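Sugar ABC transporter substrate-binding protein (Treponema pallidum subsp. pallidum, PDB 5U2P) probably captures a solute, perhaps a sugar, in the periplasm and delivers it to an ABC transporter, although its ligand is not established. Local coordinates at residues S35-E40 / T84-V89; V89-P94 / G308-K313; A141-K146 / L285-L290; P179-T184 / D261-Y266. All coordinates share one frame; numbering follows the deposited sequence.

Interaction 1: residues S35-E40 / T84-V89; sequences SVLIRE and TAPDVV
Ser35 opens the contact by trading bonds with Asp87 through both backbone and side chain. Its N donates to Asp87 OD2 at 3.0 Å, reaching that oxygen from above the carboxylate plane, 39° out of it. The hydroxyl is turned between the backbone N and carbonyl carbon (chi1 57°), which places Ser35 OG 2.9 Å from Asp87 N as an acceptor; its own bond to Asp87 OD2 is weak. From the same residue, Ser35 O receives Val88 N at 3.0 Å. Val36 and Val88 share one face of the sheet, Leu37 and Val89 the other; Val36 CG2 lies 4.1 Å from Val88 CB, the two valines pointing the same way. Leu37 N donates to Val88 O at 2.9 Å, so Val88 bonds to residues on both sides of Val36, the signature of a parallel pair. Leu37 CB lies 3.7 Å from Pro86 CG and also touches Val89 CG1. Strands 33-39 and 88-92 are thus neighbours in the mixed sheet of one lobe, with helix 72-81 packed on the Leu37 side. Asp87 OD2 also forms a salt bridge with Arg317, and OD1 bonds Ser315; these donors would probably stabilise a charged carboxylate.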
loop_
_atom_site.group_PDB
_atom_site.type_symbol
_atom_site.label_atom_id
_atom_site.label_comp_id
_atom_site.label_asym_id
_atom_site.label_seq_id
_atom_site.Cartn_x
_atom_site.Cartn_y
_atom_site.Cartn_z
ATOM N N SER A 35 1.169 -23.672 -18.692
ATOM C CA SER A 35 1.227 -22.453 -19.462
ATOM C C SER A 35 1.002 -21.269 -18.526
ATOM O O SER A 35 0.231 -21.353 -17.570
ATOM C CB SER A 35 0.181 -22.461 -20.584
ATOM O OG SER A 35 -1.115 -22.657 -20.063
ATOM N N VAL A 36 1.683 -20.176 -18.838
ATOM C CA VAL A 36 1.639 -18.961 -18.046
ATOM C C VAL A 36 1.435 -17.736 -18.931
ATOM O O VAL A 36 1.984 -17.647 -20.026
ATOM C CB VAL A 36 2.938 -18.804 -17.228
ATOM C CG1 VAL A 36 2.886 -17.564 -16.365
ATOM C CG2 VAL A 36 3.162 -20.037 -16.378
ATOM N N LEU A 37 0.629 -16.800 -18.446
ATOM C CA LEU A 37 0.468 -15.489 -19.073
ATOM C C LEU A 37 0.975 -14.432 -18.105
ATOM O O LEU A 37 0.579 -14.415 -16.941
ATOM C CB LEU A 37 -1.000 -15.206 -19.406
ATOM C CG LEU A 37 -1.290 -14.078 -20.387
ATOM C CD1 LEU A 37 -1.027 -14.535 -21.812
ATOM C CD2 LEU A 37 -2.724 -13.587 -20.214
ATOM N N ILE A 38 1.828 -13.540 -18.580
ATOM C CA ILE A 38 2.414 -12.514 -17.718
ATOM C C ILE A 38 2.645 -11.204 -18.473
ATOM O O ILE A 38 2.719 -11.190 -19.700
ATOM C CB ILE A 38 3.750 -12.999 -17.132
ATOM C CG1 ILE A 38 4.226 -12.060 -16.017
ATOM C CG2 ILE A 38 4.797 -13.144 -18.241
ATOM C CD1 ILE A 38 5.520 -12.475 -15.378
ATOM N N ARG A 39 2.737 -10.102 -17.734
ATOM C CA ARG A 39 3.072 -8.809 -18.320
ATOM C C ARG A 39 4.530 -8.800 -18.744
ATOM O O ARG A 39 5.402 -9.282 -18.023
ATOM C CB ARG A 39 2.814 -7.665 -17.330
ATOM C CG ARG A 39 1.342 -7.314 -17.108
ATOM C CD ARG A 39 1.199 -6.165 -16.117
ATOM N NE ARG A 39 -0.137 -6.086 -15.522
ATOM C CZ ARG A 39 -1.072 -5.190 -15.839
ATOM N NH1 ARG A 39 -0.852 -4.261 -16.764
ATOM N NH2 ARG A 39 -2.243 -5.223 -15.217
ATOM N N GLU A 40 4.779 -8.248 -19.922
ATOM C CA GLU A 40 6.121 -8.149 -20.477
ATOM C C GLU A 40 7.123 -7.613 -19.451
ATOM O O GLU A 40 8.120 -8.267 -19.151
ATOM C CB GLU A 40 6.087 -7.250 -21.717
ATOM C CG GLU A 40 7.414 -7.074 -22.430
ATOM C CD GLU A 40 7.295 -6.164 -23.639
ATOM O OE1 GLU A 40 6.375 -5.319 -23.660
ATOM O OE2 GLU A 40 8.116 -6.298 -24.569
ATOM N N THR A 84 -9.534 -19.620 -23.466
ATOM C CA THR A 84 -8.231 -20.058 -23.954
ATOM C C THR A 84 -7.082 -19.614 -23.042
ATOM O O THR A 84 -5.916 -19.881 -23.345
ATOM C CB THR A 84 -7.969 -19.525 -25.372
ATOM O OG1 THR A 84 -7.804 -18.105 -25.329
ATOM C CG2 THR A 84 -9.134 -19.879 -26.296
ATOM N N ALA A 85 -7.408 -18.947 -21.935
ATOM C CA ALA A 85 -6.385 -18.394 -21.041
ATOM C C ALA A 85 -5.440 -19.486 -20.570
ATOM O O ALA A 85 -5.871 -20.632 -20.385
ATOM C CB ALA A 85 -7.021 -17.719 -19.833
ATOM N N PRO A 86 -4.162 -19.131 -20.369
ATOM C CA PRO A 86 -3.187 -20.079 -19.801
ATOM C C PRO A 86 -3.546 -20.579 -18.397
ATOM O O PRO A 86 -4.437 -20.038 -17.751
ATOM C CB PRO A 86 -1.895 -19.261 -19.787
ATOM C CG PRO A 86 -2.036 -18.406 -20.979
ATOM C CD PRO A 86 -3.475 -17.952 -20.927
ATOM N N ASP A 87 -2.851 -21.618 -17.938
ATOM C CA ASP A 87 -3.176 -22.258 -16.659
ATOM C C ASP A 87 -2.930 -21.321 -15.464
ATOM O O ASP A 87 -3.668 -21.349 -14.474
ATOM C CB ASP A 87 -2.352 -23.535 -16.459
ATOM C CG ASP A 87 -2.438 -24.505 -17.630
ATOM O OD1 ASP A 87 -3.538 -24.747 -18.161
ATOM O OD2 ASP A 87 -1.380 -25.058 -18.001
ATOM N N VAL A 88 -1.856 -20.544 -15.551
ATOM C CA VAL A 88 -1.479 -19.569 -14.536
ATOM C C VAL A 88 -1.421 -18.193 -15.186
ATOM O O VAL A 88 -0.821 -18.045 -16.248
ATOM C CB VAL A 88 -0.130 -19.917 -13.892
ATOM C CG1 VAL A 88 0.332 -18.813 -12.935
ATOM C CG2 VAL A 88 -0.257 -21.244 -13.175
ATOM N N VAL A 89 -2.059 -17.200 -14.563
ATOM C CA VAL A 89 -2.103 -15.854 -15.134
ATOM C C VAL A 89 -1.731 -14.821 -14.083
ATOM O O VAL A 89 -2.129 -14.917 -12.913
ATOM C CB VAL A 89 -3.495 -15.544 -15.767
ATOM C CG1 VAL A 89 -3.770 -16.517 -16.896
ATOM C CG2 VAL A 89 -4.621 -15.596 -14.731
#

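Interaction 2: residues V89-P94 / G308-K313; sequences VEVSLP and GLAVHK
Val89 and Ala310 bond reciprocally through their backbones, Val89 N to Ala310 O at 2.9 Å and Ala310 N to Val89 O at 2.8 Å. Two residues on, Val91 and Gly308 repeat the exchange, with Val91 N to Gly308 O at 2.8 Å and Gly308 N to Val91 O at 2.9 Å. Between these hydrogen-bonded pairs, Glu90 faces Leu309 in a non-hydrogen-bonded pair, and Glu90 CA sends a CH toward Gly308 O. Val91 leans CG1 on Ala310 CB, 3.9 Å away, while its CG2, held between the backbone N and carbonyl carbon, lies over Gly308 O. Leu93 CD1 comes to 4.1 Å from Gly308 CA, packing directly on the glycine backbone. Strand 307-311 lies between 88-92 and 131-132, antiparallel to both; the strand order 2-1-3-5-4 is consistent with the class II periplasmic binding-protein sheet, where a strand returning from later in the chain is inserted antiparallel. Farther out, Val89 packs against Tyr72 and Leu76 of helix 72-81, whereas Leu309 meets Leu328 of helix 318-329 on the other face. Glu90 extends fully from a CG anti to its N (chi1 180°), and its carboxylate is gripped by His42, Gln307 and the backbone N of Arg39.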
loop_
_atom_site.group_PDB
_atom_site.type_symbol
_atom_site.label_atom_id
_atom_site.label_comp_id
_atom_site.label_asym_id
_atom_site.label_seq_id
_atom_site.Cartn_x
_atom_site.Cartn_y
_atom_site.Cartn_z
ATOM N N VAL A 89 -2.059 -17.200 -14.563
ATOM C CA VAL A 89 -2.103 -15.854 -15.134
ATOM C C VAL A 89 -1.731 -14.821 -14.083
ATOM O O VAL A 89 -2.129 -14.917 -12.913
ATOM C CB VAL A 89 -3.495 -15.544 -15.767
ATOM C CG1 VAL A 89 -3.770 -16.517 -16.896
ATOM C CG2 VAL A 89 -4.621 -15.596 -14.731
ATOM N N GLU A 90 -0.950 -13.829 -14.499
ATOM C CA GLU A 90 -0.668 -12.680 -13.658
ATOM C C GLU A 90 -1.943 -11.861 -13.441
ATOM O O GLU A 90 -2.720 -11.646 -14.374
ATOM C CB GLU A 90 0.435 -11.792 -14.265
ATOM C CG GLU A 90 0.722 -10.595 -13.381
ATOM C CD GLU A 90 1.746 -9.632 -13.932
ATOM O OE1 GLU A 90 2.371 -9.928 -14.966
ATOM O OE2 GLU A 90 1.925 -8.565 -13.304
ATOM N N VAL A 91 -2.161 -11.429 -12.203
ATOM C CA VAL A 91 -3.291 -10.575 -11.873
ATOM C C VAL A 91 -2.833 -9.424 -11.006
ATOM O O VAL A 91 -1.825 -9.507 -10.322
ATOM C CB VAL A 91 -4.423 -11.348 -11.137
ATOM C CG1 VAL A 91 -5.031 -12.419 -12.056
ATOM C CG2 VAL A 91 -3.904 -11.972 -9.846
ATOM N N SER A 92 -3.600 -8.339 -11.056
ATOM C CA SER A 92 -3.405 -7.199 -10.182
ATOM C C SER A 92 -4.277 -7.334 -8.940
ATOM O O SER A 92 -5.508 -7.370 -9.023
ATOM C CB SER A 92 -3.733 -5.897 -10.919
ATOM O OG SER A 92 -2.778 -5.642 -11.942
ATOM N N LEU A 93 -3.619 -7.430 -7.796
ATOM C CA LEU A 93 -4.283 -7.474 -6.504
ATOM C C LEU A 93 -4.423 -6.041 -6.007
ATOM O O LEU A 93 -3.613 -5.198 -6.373
ATOM C CB LEU A 93 -3.474 -8.322 -5.515
ATOM C CG LEU A 93 -3.368 -9.795 -5.951
ATOM C CD1 LEU A 93 -2.245 -10.517 -5.207
ATOM C CD2 LEU A 93 -4.691 -10.531 -5.760
ATOM N N PRO A 94 -5.443 -5.759 -5.174
ATOM C CA PRO A 94 -6.446 -6.720 -4.699
ATOM C C PRO A 94 -7.667 -6.859 -5.606
ATOM O O PRO A 94 -8.449 -7.800 -5.434
ATOM C CB PRO A 94 -6.852 -6.145 -3.338
ATOM C CG PRO A 94 -6.673 -4.665 -3.494
ATOM C CD PRO A 94 -5.507 -4.480 -4.441
ATOM N N GLY A 308 0.221 -10.708 -8.610
ATOM C CA GLY A 308 0.088 -12.083 -8.169
ATOM C C GLY A 308 -0.131 -13.036 -9.319
ATOM O O GLY A 308 -0.368 -12.617 -10.447
ATOM N N LEU A 309 -0.043 -14.322 -9.019
ATOM C CA LEU A 309 -0.235 -15.384 -9.994
ATOM C C LEU A 309 -1.483 -16.152 -9.582
ATOM O O LEU A 309 -1.512 -16.740 -8.503
ATOM C CB LEU A 309 0.978 -16.320 -10.043
ATOM C CG LEU A 309 2.299 -15.702 -10.447
ATOM C CD1 LEU A 309 3.416 -16.742 -10.259
ATOM C CD2 LEU A 309 2.242 -15.233 -11.877
ATOM N N ALA A 310 -2.511 -16.123 -10.422
ATOM C CA ALA A 310 -3.734 -16.887 -10.179
ATOM C C ALA A 310 -3.797 -18.124 -11.062
ATOM O O ALA A 310 -3.160 -18.171 -12.113
ATOM C CB ALA A 310 -4.974 -16.015 -10.426
ATOM N N VAL A 311 -4.608 -19.095 -10.645
ATOM C CA VAL A 311 -4.882 -20.298 -11.439
ATOM C C VAL A 311 -6.228 -20.174 -12.161
ATOM O O VAL A 311 -7.250 -19.882 -11.547
ATOM C CB VAL A 311 -4.885 -21.561 -10.564
ATOM C CG1 VAL A 311 -5.107 -22.826 -11.414
ATOM C CG2 VAL A 311 -3.560 -21.689 -9.817
ATOM N N HIS A 312 -6.184 -20.367 -13.476
ATOM C CA HIS A 312 -7.383 -20.391 -14.314
ATOM C C HIS A 312 -8.258 -21.588 -13.960
ATOM O O HIS A 312 -7.849 -22.737 -14.103
ATOM C CB HIS A 312 -6.971 -20.448 -15.776
ATOM C CG HIS A 312 -8.113 -20.377 -16.747
ATOM N ND1 HIS A 312 -8.052 -20.966 -17.994
ATOM C CD2 HIS A 312 -9.319 -19.763 -16.679
ATOM C CE1 HIS A 312 -9.178 -20.734 -18.644
ATOM N NE2 HIS A 312 -9.967 -20.009 -17.868
ATOM N N LYS A 313 -9.460 -21.281 -13.500
ATOM C CA LYS A 313 -10.409 -22.252 -12.964
ATOM C C LYS A 313 -10.777 -23.327 -13.970
ATOM O O LYS A 313 -10.961 -24.487 -13.602
ATOM C CB LYS A 313 -11.674 -21.511 -12.511
ATOM C CG LYS A 313 -12.621 -22.334 -11.681
ATOM C CD LYS A 313 -13.744 -21.475 -11.094
ATOM C CE LYS A 313 -14.636 -22.310 -10.188
ATOM N NZ LYS A 313 -15.676 -21.500 -9.518
#

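Interaction 3: residues A141-K146 / L285-L290; sequences ALFYNK and LGACVL
Gly286 lies under the ring of Tyr144, a close part of the contact between the two antiparallel strands. Its CA stands 4.0 Å from the ring centroid, 16° off the normal, a CH-pi contact offset toward the rim. The ring gets there because Tyr144 CG sits between the backbone N and carbonyl carbon (chi1 63°), folding the side chain back over the neighbouring strand, where the bare Gly286 CA lets it lie directly over the backbone. Backbone bonds clamp the same pair, Gly286 N to Tyr144 O at 2.8 Å and Tyr144 N to Gly286 O at 2.9 Å, and Leu142 and Cys288 exchange a second such couple. Cys288 SG approaches the Tyr144 ring obliquely, 5.2 Å from its centroid, and also touches Leu142 CD2 at 3.8 Å. On the opposite face of the sheet, Phe143 CD1 and CE1 both lie 3.5 Å from Ala287 CB, which meets the ring obliquely, and helix 270-279 covers that side. Separately, the Leu142 and Leu290 side chains cross at about a right angle, their CD1 atoms touching.

The looser, solvent side belongs to the partly exposed Lys146, which merely lays its extended chain alongside, with CG 3.8 Å from Gly286 N. Strand 138-145 runs through the centre of the second lobe's sheet, and at its end Asn145 caps the helix that follows. Beyond the contact Tyr144 stacks with Phe149 and bonds Glu156 through its OH. Anchoring at the hydroxyl and pressure on the face probably restrict the ring's rotation, so a polar tether and apolar packing together hold this buried aromatic in place.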
loop_
_atom_site.group_PDB
_atom_site.type_symbol
_atom_site.label_atom_id
_atom_site.label_comp_id
_atom_site.label_asym_id
_atom_site.label_seq_id
_atom_site.Cartn_x
_atom_site.Cartn_y
_atom_site.Cartn_z
ATOM N N ALA A 141 3.967 5.439 7.092
ATOM C CA ALA A 141 4.363 5.607 8.473
ATOM C C ALA A 141 4.886 7.025 8.729
ATOM O O ALA A 141 5.139 7.792 7.795
ATOM C CB ALA A 141 5.427 4.553 8.829
ATOM N N LEU A 142 5.064 7.339 10.003
ATOM C CA LEU A 142 5.719 8.561 10.453
ATOM C C LEU A 142 7.201 8.294 10.566
ATOM O O LEU A 142 7.645 7.548 11.439
ATOM C CB LEU A 142 5.145 9.003 11.794
ATOM C CG LEU A 142 5.656 10.342 12.331
ATOM C CD1 LEU A 142 5.237 11.505 11.435
ATOM C CD2 LEU A 142 5.139 10.542 13.759
ATOM N N PHE A 143 7.959 8.887 9.662
ATOM C CA PHE A 143 9.404 8.776 9.665
ATOM C C PHE A 143 9.997 10.017 10.309
ATOM O O PHE A 143 9.541 11.136 10.062
ATOM C CB PHE A 143 9.902 8.585 8.250
ATOM C CG PHE A 143 9.405 7.326 7.622
ATOM C CD1 PHE A 143 10.017 6.119 7.902
ATOM C CD2 PHE A 143 8.298 7.327 6.800
ATOM C CE1 PHE A 143 9.562 4.945 7.347
ATOM C CE2 PHE A 143 7.840 6.165 6.233
ATOM C CZ PHE A 143 8.470 4.962 6.516
ATOM N N TYR A 144 10.981 9.822 11.173
ATOM C CA TYR A 144 11.565 10.944 11.876
ATOM C C TYR A 144 13.071 10.833 12.014
ATOM O O TYR A 144 13.662 9.742 11.930
ATOM C CB TYR A 144 10.928 11.108 13.248
ATOM C CG TYR A 144 11.135 9.966 14.213
ATOM C CD1 TYR A 144 10.263 8.887 14.232
ATOM C CD2 TYR A 144 12.189 9.976 15.128
ATOM C CE1 TYR A 144 10.431 7.838 15.124
ATOM C CE2 TYR A 144 12.359 8.934 16.029
ATOM C CZ TYR A 144 11.480 7.870 16.018
ATOM O OH TYR A 144 11.624 6.823 16.891
ATOM N N ASN A 145 13.670 12.003 12.167
ATOM C CA ASN A 145 15.111 12.150 12.323
ATOM C C ASN A 145 15.490 11.991 13.794
ATOM O O ASN A 145 15.330 12.925 14.588
ATOM C CB ASN A 145 15.568 13.512 11.789
ATOM C CG ASN A 145 17.078 13.659 11.794
ATOM O OD1 ASN A 145 17.761 13.060 12.622
ATOM N ND2 ASN A 145 17.608 14.439 10.854
ATOM N N LYS A 146 15.996 10.808 14.138
ATOM C CA LYS A 146 16.320 10.455 15.526
ATOM C C LYS A 146 17.315 11.420 16.173
ATOM O O LYS A 146 17.240 11.674 17.372
ATOM C CB LYS A 146 16.897 9.042 15.593
ATOM C CG LYS A 146 15.912 7.912 15.424
ATOM C CD LYS A 146 16.608 6.569 15.615
ATOM C CE LYS A 146 15.614 5.428 15.704
ATOM N NZ LYS A 146 16.292 4.117 15.899
ATOM N N LEU A 285 17.298 7.400 11.018
ATOM C CA LEU A 285 15.872 7.515 10.759
ATOM C C LEU A 285 15.105 6.540 11.625
ATOM O O LEU A 285 15.472 5.374 11.727
ATOM C CB LEU A 285 15.598 7.239 9.277
ATOM C CG LEU A 285 14.390 7.877 8.604
ATOM C CD1 LEU A 285 14.573 9.365 8.572
ATOM C CD2 LEU A 285 14.229 7.341 7.186
ATOM N N GLY A 286 14.031 7.015 12.239
ATOM C CA GLY A 286 13.098 6.151 12.935
ATOM C C GLY A 286 11.768 6.140 12.214
ATOM O O GLY A 286 11.515 7.009 11.372
ATOM N N ALA A 287 10.934 5.151 12.523
ATOM C CA ALA A 287 9.602 5.025 11.920
ATOM C C ALA A 287 8.594 4.472 12.916
ATOM O O ALA A 287 8.800 3.406 13.502
ATOM C CB ALA A 287 9.650 4.132 10.701
ATOM N N CYS A 288 7.474 5.161 13.061
ATOM C CA CYS A 288 6.439 4.739 13.993
ATOM C C CYS A 288 5.061 5.008 13.427
ATOM O O CYS A 288 4.910 5.642 12.378
ATOM C CB CYS A 288 6.604 5.463 15.328
ATOM S SG CYS A 288 6.419 7.255 15.195
ATOM N N VAL A 289 4.054 4.503 14.125
ATOM C CA VAL A 289 2.667 4.756 13.774
ATOM C C VAL A 289 2.358 6.233 13.878
ATOM O O VAL A 289 2.825 6.903 14.798
ATOM C CB VAL A 289 1.726 3.959 14.687
ATOM C CG1 VAL A 289 0.301 4.504 14.643
ATOM C CG2 VAL A 289 1.766 2.501 14.281
ATOM N N LEU A 290 1.572 6.752 12.940
ATOM C CA LEU A 290 1.104 8.133 13.063
ATOM C C LEU A 290 -0.116 8.174 13.973
ATOM O O LEU A 290 -1.191 7.702 13.584
ATOM C CB LEU A 290 0.759 8.726 11.699
ATOM C CG LEU A 290 0.253 10.177 11.724
ATOM C CD1 LEU A 290 1.389 11.192 11.870
ATOM C CD2 LEU A 290 -0.533 10.431 10.479
#

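Interaction 4: residues P179-T184 / D261-Y266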
loop_
_atom_site.group_PDB
_atom_site.type_symbol
_atom_site.label_atom_id
_atom_site.label_comp_id
_atom_site.label_asym_id
_atom_site.label_seq_id
_atom_site.Cartn_x
_atom_site.Cartn_y
_atom_site.Cartn_z
ATOM N N PRO A 179 7.806 21.116 11.019
ATOM C CA PRO A 179 7.553 20.071 12.012
ATOM C C PRO A 179 7.135 18.750 11.367
ATOM O O PRO A 179 7.761 17.722 11.628
ATOM C CB PRO A 179 6.410 20.660 12.867
ATOM C CG PRO A 179 6.331 22.127 12.497
ATOM C CD PRO A 179 6.763 22.157 11.059
ATOM N N LEU A 180 6.087 18.789 10.546
ATOM C CA LEU A 180 5.575 17.590 9.872
ATOM C C LEU A 180 5.424 17.839 8.377
ATOM O O LEU A 180 4.493 18.502 7.935
ATOM C CB LEU A 180 4.230 17.152 10.461
ATOM C CG LEU A 180 3.572 15.899 9.873
ATOM C CD1 LEU A 180 4.462 14.692 10.037
ATOM C CD2 LEU A 180 2.210 15.640 10.520
ATOM N N ALA A 181 6.348 17.277 7.611
ATOM C CA ALA A 181 6.366 17.400 6.172
ATOM C C ALA A 181 5.533 16.324 5.465
ATOM O O ALA A 181 5.454 15.153 5.902
ATOM C CB ALA A 181 7.812 17.350 5.677
ATOM N N LEU A 182 4.918 16.751 4.368
ATOM C CA LEU A 182 4.089 15.922 3.487
ATOM C C LEU A 182 4.513 16.170 2.058
ATOM O O LEU A 182 4.920 17.282 1.713
ATOM C CB LEU A 182 2.601 16.259 3.658
ATOM C CG LEU A 182 2.048 16.190 5.079
ATOM C CD1 LEU A 182 0.621 16.699 5.106
ATOM C CD2 LEU A 182 2.097 14.760 5.638
ATOM N N SER A 183 4.423 15.140 1.227
ATOM C CA SER A 183 4.760 15.255 -0.179
ATOM C C SER A 183 3.543 15.073 -1.072
ATOM O O SER A 183 2.562 14.400 -0.725
ATOM C CB SER A 183 5.850 14.236 -0.544
ATOM O OG SER A 183 5.429 12.920 -0.341
ATOM N N THR A 184 3.617 15.671 -2.252
ATOM C CA THR A 184 2.483 15.690 -3.157
ATOM C C THR A 184 2.210 14.311 -3.735
ATOM O O THR A 184 3.136 13.531 -3.947
ATOM C CB THR A 184 2.714 16.690 -4.309
ATOM O OG1 THR A 184 1.490 16.885 -5.024
ATOM C CG2 THR A 184 3.773 16.198 -5.263
ATOM N N ASP A 261 18.656 18.087 7.409
ATOM C CA ASP A 261 18.157 18.313 8.767
ATOM C C ASP A 261 17.166 19.483 8.823
ATOM O O ASP A 261 17.095 20.203 9.824
ATOM C CB ASP A 261 19.319 18.573 9.759
ATOM C CG ASP A 261 20.211 17.358 9.994
ATOM O OD1 ASP A 261 19.927 16.243 9.515
ATOM O OD2 ASP A 261 21.217 17.523 10.708
ATOM N N ARG A 262 16.391 19.673 7.756
ATOM C CA ARG A 262 15.408 20.763 7.714
ATOM C C ARG A 262 13.980 20.275 7.976
ATOM O O ARG A 262 13.039 21.083 7.999
ATOM C CB ARG A 262 15.473 21.475 6.367
ATOM C CG ARG A 262 16.736 22.225 6.146
ATOM C CD ARG A 262 16.848 22.669 4.721
ATOM N NE ARG A 262 18.155 23.262 4.499
ATOM C CZ ARG A 262 18.629 23.632 3.315
ATOM N NH1 ARG A 262 17.908 23.466 2.216
ATOM N NH2 ARG A 262 19.846 24.143 3.242
ATOM N N ILE A 263 13.831 18.962 8.175
ATOM C CA ILE A 263 12.544 18.326 8.495
ATOM C C ILE A 263 12.657 17.321 9.649
ATOM O O ILE A 263 13.420 16.355 9.577
ATOM C CB ILE A 263 11.981 17.541 7.298
ATOM C CG1 ILE A 263 11.863 18.424 6.068
ATOM C CG2 ILE A 263 10.612 16.890 7.667
ATOM C CD1 ILE A 263 11.468 17.639 4.824
ATOM N N ALA A 264 11.848 17.511 10.679
ATOM C CA ALA A 264 11.878 16.628 11.843
ATOM C C ALA A 264 11.162 15.325 11.560
ATOM O O ALA A 264 11.663 14.245 11.893
ATOM C CB ALA A 264 11.248 17.316 13.042
ATOM N N MET A 265 9.991 15.448 10.948
ATOM C CA MET A 265 9.085 14.334 10.704
ATOM C C MET A 265 8.521 14.400 9.287
ATOM O O MET A 265 8.215 15.474 8.787
ATOM C CB MET A 265 7.927 14.352 11.702
ATOM C CG MET A 265 8.322 14.102 13.131
ATOM S SD MET A 265 6.905 14.142 14.233
ATOM C CE MET A 265 6.488 15.880 14.176
ATOM N N TYR A 266 8.378 13.234 8.668
ATOM C CA TYR A 266 7.738 13.101 7.370
ATOM C C TYR A 266 6.711 11.988 7.472
ATOM O O TYR A 266 7.032 10.919 7.960
ATOM C CB TYR A 266 8.770 12.790 6.271
ATOM C CG TYR A 266 8.099 12.363 4.985
ATOM C CD1 TYR A 266 7.507 13.299 4.143
ATOM C CD2 TYR A 266 7.987 11.026 4.654
ATOM C CE1 TYR A 266 6.879 12.897 2.960
ATOM C CE2 TYR A 266 7.352 10.625 3.504
ATOM C CZ TYR A 266 6.798 11.562 2.667
ATOM O OH TYR A 266 6.173 11.113 1.535
#
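A hydroxyl pair at the far end of the contact is its most distinctive feature: Ser183 OG and Tyr266 OH are hydrogen-bonded, 2.7 Å apart. Tyr266, itself a bridged residue, reaches past the pairing to Ser183, two residues beyond Ala181. The setting is a short parallel pairing at the margin of the second lobe's mixed sheet, where strand 178-181 joins strand 263-267 in the alpha/beta architecture of periplasmic binding proteins. Leu180 pairs with Met265 and Ala181 with Tyr266. The backbone bonds differ in quality. Ala181 N reaches Met265 O at 2.8 Å with an angle of 169°, whereas the bond from Met265 N to Pro179 O, where both chains turn a corner, is weak, 3.3 Å long and bent to 125°.

Side chains also pack at that end. Met265 bends at its thioether, bringing CE to 3.4 Å from Pro179 O, while its CB meets Leu180 CD1, the two side chains crossing at a slant. On the other face Ala181 CB is pressed against Ile263 CG2 at 3.5 Å, tighter than an ordinary carbon contact. Helix 160-172 packs on Met265 through Cys167 and Ile170, and helix 251-258 supplies Ile254 to both Ser183 and Tyr266. Leu142 of the neighbouring strand touches both Leu180 and Met265, tying this margin to the middle of the sheet.

Tyr266 leaves its strand with CG anti to the backbone N (chi1 168°), which runs the ring along the 179-184 chain: CD1 passes 3.3 Å from Ala181 O, and Ser183 OG sits at the ring's edge, in its plane.

All four contacts are essentially buried, with partly exposed margins at Ser35 in interaction 1 and Lys146 in interaction 3, and they serve two separate sheets on opposite sides of the chain's centre. Interactions 1 and 2 share Val89 and strand 88-92, one adding a parallel neighbour and the other an antiparallel one. Interactions 3 and 4 join through strands 138-145 and 263-267, with Phe143 O and Tyr266 N probably bonded at 2.8 Å. Centres of interactions 1 and 3 are about 41 Å apart, as suits a two-lobed protein. Chemistry varies with position: a carboxylate network at a strand start in 1, mainly backbone pairing in 2, similar pairing plus aromatic packing in 3, and a hydroxyl pair in 4.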